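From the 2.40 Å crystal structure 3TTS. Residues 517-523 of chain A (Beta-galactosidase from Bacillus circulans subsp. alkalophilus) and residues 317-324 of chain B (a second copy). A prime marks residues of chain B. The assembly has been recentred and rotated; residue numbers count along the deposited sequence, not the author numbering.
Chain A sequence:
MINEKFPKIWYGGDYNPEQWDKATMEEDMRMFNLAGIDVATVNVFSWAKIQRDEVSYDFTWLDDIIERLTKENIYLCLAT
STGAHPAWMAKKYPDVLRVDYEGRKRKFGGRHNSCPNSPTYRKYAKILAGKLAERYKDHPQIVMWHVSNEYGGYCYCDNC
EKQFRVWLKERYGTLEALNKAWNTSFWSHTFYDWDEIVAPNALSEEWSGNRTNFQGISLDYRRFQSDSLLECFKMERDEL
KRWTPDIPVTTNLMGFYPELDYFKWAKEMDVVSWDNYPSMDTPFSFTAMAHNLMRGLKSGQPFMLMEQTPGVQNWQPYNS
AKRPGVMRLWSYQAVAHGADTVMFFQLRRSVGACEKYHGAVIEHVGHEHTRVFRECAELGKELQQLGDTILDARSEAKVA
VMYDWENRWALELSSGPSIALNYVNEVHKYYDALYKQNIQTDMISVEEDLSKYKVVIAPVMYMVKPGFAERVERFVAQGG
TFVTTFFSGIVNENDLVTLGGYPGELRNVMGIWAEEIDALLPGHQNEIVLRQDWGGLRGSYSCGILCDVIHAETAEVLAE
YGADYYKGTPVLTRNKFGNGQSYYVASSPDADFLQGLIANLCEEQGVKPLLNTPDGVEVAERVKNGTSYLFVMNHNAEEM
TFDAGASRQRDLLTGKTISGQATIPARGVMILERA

Chain A (517-523) IDALLPG
Chain B (317-324) PYNSAKRP

Residues 517-519 of chain A end a β-strand, and 520-522 continue as an extended loop, with Gly523 turning out of it at 86/-24; chain B contributes an irregular, mostly extended segment (phi/psi Tyr318′ -127/107, Asn319′ -91/82, Ser320′ -68/142, Ala321′ -58/147, Lys322′ -83/119, Arg323′ -61/160). End to end the touching parts run 128° apart, with Ala519 CA 4.6 Å from Ser320′ CA and Asp518 CA 5.1 Å from Ala321′ CA. Together they bury 409 Å².

Ile517 (-116/141) has its CA-CB bond directed away, but a water donates to its O (2.9 Å) and to Asn319′ O (2.7 Å), joining two carbonyls that could not pair directly.

Asp518 (-117/120) is the polar anchor. Its CA-CB bond points sideways, yet chi1 t (-178°) and chi2 38° bring the buried carboxylate to chain B. OD1 accepts from Ala321′ N at 2.8 Å and forms a salt bridge with Arg323′ NH2 at 2.6 Å, though the hydrogen bond within it is weak (123°). Arg323′ (chi1 -41°, chi2 -79°, chi3 105°, chi4 156°) folds back so that NE and NH2 donate to Ala321′ O, at 3.2 and 3.0 Å, which holds the guanidinium with its edge to the acid.

Ala519 (-86/127) has its CA-CB bond toward chain B, where its small methyl fits 3.5 Å (CB) from Asn319′ O. Its own O accepts from Ser320′ OG at 2.8 Å; the short serine side chain, chi1 m (-61°), reaches the carbonyl while Ser320′ CA stays 3.5 Å from the same O.

The CA-CB bond of Leu520 (-91/140; chi1 -49°, chi2 -162°) points away; its buried apolar end comes nearer but adds little here. Leu521 (-60/146; chi1 -87°, chi2 32°) also starts away, but its CD1 returns to within 3.8 Å of Tyr318′ CB, an apolar contact.

Pro522 (-55/145) lies over one face of the Tyr318′ ring (chi1 -43°, chi2 -82°): CD sits 3.5 Å from the ring centroid, a CH-pi contact suited to a rigid pyrrolidine. Gly523 makes no contact; its backbone angles call for glycine.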

# COMPACT_ATOMS: atom_id res chain seq x y z
N ILE A 517 -3.56 -13.45 27.94
CA ILE A 517 -4.29 -12.37 27.30
C ILE A 517 -4.90 -12.86 26.00
O ILE A 517 -4.28 -13.66 25.28
CB ILE A 517 -3.40 -11.14 27.09
CG1 ILE A 517 -4.27 -9.93 26.75
CG2 ILE A 517 -2.33 -11.41 26.04
CD1 ILE A 517 -3.61 -8.60 27.03
N ASP A 518 -6.12 -12.41 25.71
CA ASP A 518 -6.84 -12.80 24.50
C ASP A 518 -7.11 -11.62 23.57
O ASP A 518 -7.79 -10.66 23.94
CB ASP A 518 -8.18 -13.46 24.84
CG ASP A 518 -8.93 -13.92 23.60
OD1 ASP A 518 -8.28 -14.41 22.66
OD2 ASP A 518 -10.18 -13.79 23.55
N ALA A 519 -6.59 -11.71 22.35
CA ALA A 519 -6.81 -10.66 21.35
C ALA A 519 -8.12 -10.90 20.61
O ALA A 519 -8.35 -11.98 20.07
CB ALA A 519 -5.64 -10.62 20.37
N LEU A 520 -8.98 -9.89 20.57
CA LEU A 520 -10.25 -10.04 19.87
C LEU A 520 -10.14 -9.59 18.42
O LEU A 520 -9.48 -8.60 18.12
CB LEU A 520 -11.35 -9.23 20.57
CG LEU A 520 -11.51 -9.41 22.07
CD1 LEU A 520 -12.88 -8.92 22.53
CD2 LEU A 520 -11.31 -10.86 22.43
N LEU A 521 -10.78 -10.34 17.52
CA LEU A 521 -10.93 -9.89 16.15
C LEU A 521 -11.69 -8.58 16.17
O LEU A 521 -12.54 -8.37 17.04
CB LEU A 521 -11.69 -10.93 15.33
CG LEU A 521 -10.89 -12.07 14.68
CD1 LEU A 521 -9.65 -12.48 15.48
CD2 LEU A 521 -11.78 -13.27 14.42
N PRO A 522 -11.38 -7.67 15.24
CA PRO A 522 -12.08 -6.38 15.20
C PRO A 522 -13.58 -6.60 15.11
O PRO A 522 -14.02 -7.56 14.47
CB PRO A 522 -11.57 -5.74 13.91
CG PRO A 522 -10.22 -6.35 13.70
CD PRO A 522 -10.33 -7.77 14.21
N GLY A 523 -14.36 -5.72 15.74
CA GLY A 523 -15.80 -5.88 15.75
C GLY A 523 -16.30 -6.79 16.86
O GLY A 523 -17.46 -6.69 17.28
N PRO B 317 -2.29 -10.85 12.78
CA PRO B 317 -2.77 -9.51 13.14
C PRO B 317 -3.42 -9.54 14.52
O PRO B 317 -3.18 -8.67 15.36
CB PRO B 317 -3.82 -9.23 12.08
CG PRO B 317 -3.47 -10.11 10.93
CD PRO B 317 -2.84 -11.32 11.49
N TYR B 318 -4.25 -10.55 14.74
CA TYR B 318 -4.93 -10.71 16.03
C TYR B 318 -4.67 -12.12 16.55
O TYR B 318 -5.21 -13.09 16.03
CB TYR B 318 -6.42 -10.43 15.88
CG TYR B 318 -6.67 -9.21 15.02
CD1 TYR B 318 -6.58 -7.93 15.56
CD2 TYR B 318 -6.94 -9.34 13.66
CE1 TYR B 318 -6.78 -6.81 14.78
CE2 TYR B 318 -7.15 -8.22 12.87
CZ TYR B 318 -7.06 -6.96 13.43
OH TYR B 318 -7.26 -5.85 12.64
N ASN B 319 -3.83 -12.22 17.56
CA ASN B 319 -3.45 -13.51 18.08
C ASN B 319 -4.38 -13.94 19.20
O ASN B 319 -4.08 -13.77 20.37
CB ASN B 319 -2.00 -13.51 18.52
CG ASN B 319 -1.05 -13.05 17.41
OD1 ASN B 319 -0.73 -13.82 16.50
ND2 ASN B 319 -0.62 -11.79 17.48
N SER B 320 -5.53 -14.48 18.81
CA SER B 320 -6.53 -14.95 19.75
C SER B 320 -6.06 -16.18 20.51
O SER B 320 -5.39 -17.04 19.94
CB SER B 320 -7.80 -15.29 18.98
OG SER B 320 -8.29 -14.13 18.35
N ALA B 321 -6.40 -16.26 21.80
CA ALA B 321 -6.16 -17.50 22.54
C ALA B 321 -6.87 -18.65 21.85
O ALA B 321 -7.93 -18.49 21.23
CB ALA B 321 -6.60 -17.38 23.99
N LYS B 322 -6.27 -19.83 21.93
CA LYS B 322 -6.88 -21.00 21.34
C LYS B 322 -7.87 -21.49 22.39
O LYS B 322 -7.48 -21.78 23.50
CB LYS B 322 -5.78 -22.03 21.08
CG LYS B 322 -6.18 -23.14 20.15
CD LYS B 322 -5.17 -23.32 19.03
CE LYS B 322 -3.86 -23.89 19.52
NZ LYS B 322 -3.01 -24.28 18.36
N ARG B 323 -9.16 -21.53 22.05
CA ARG B 323 -10.17 -21.88 23.05
C ARG B 323 -9.92 -23.30 23.59
O ARG B 323 -9.23 -24.09 22.96
CB ARG B 323 -11.60 -21.77 22.48
CG ARG B 323 -11.88 -20.57 21.56
CD ARG B 323 -12.12 -19.26 22.30
NE ARG B 323 -10.96 -18.39 22.19
CZ ARG B 323 -10.97 -17.07 22.31
NH1 ARG B 323 -12.10 -16.41 22.54
NH2 ARG B 323 -9.84 -16.39 22.18
N PRO B 324 -10.47 -23.61 24.78
CA PRO B 324 -10.30 -24.91 25.44
C PRO B 324 -10.71 -26.09 24.56
O PRO B 324 -11.81 -26.09 24.03
CB PRO B 324 -11.25 -24.81 26.65
CG PRO B 324 -11.34 -23.35 26.93
CD PRO B 324 -11.30 -22.69 25.58
O HOH W 1 -3.18 -12.80 22.73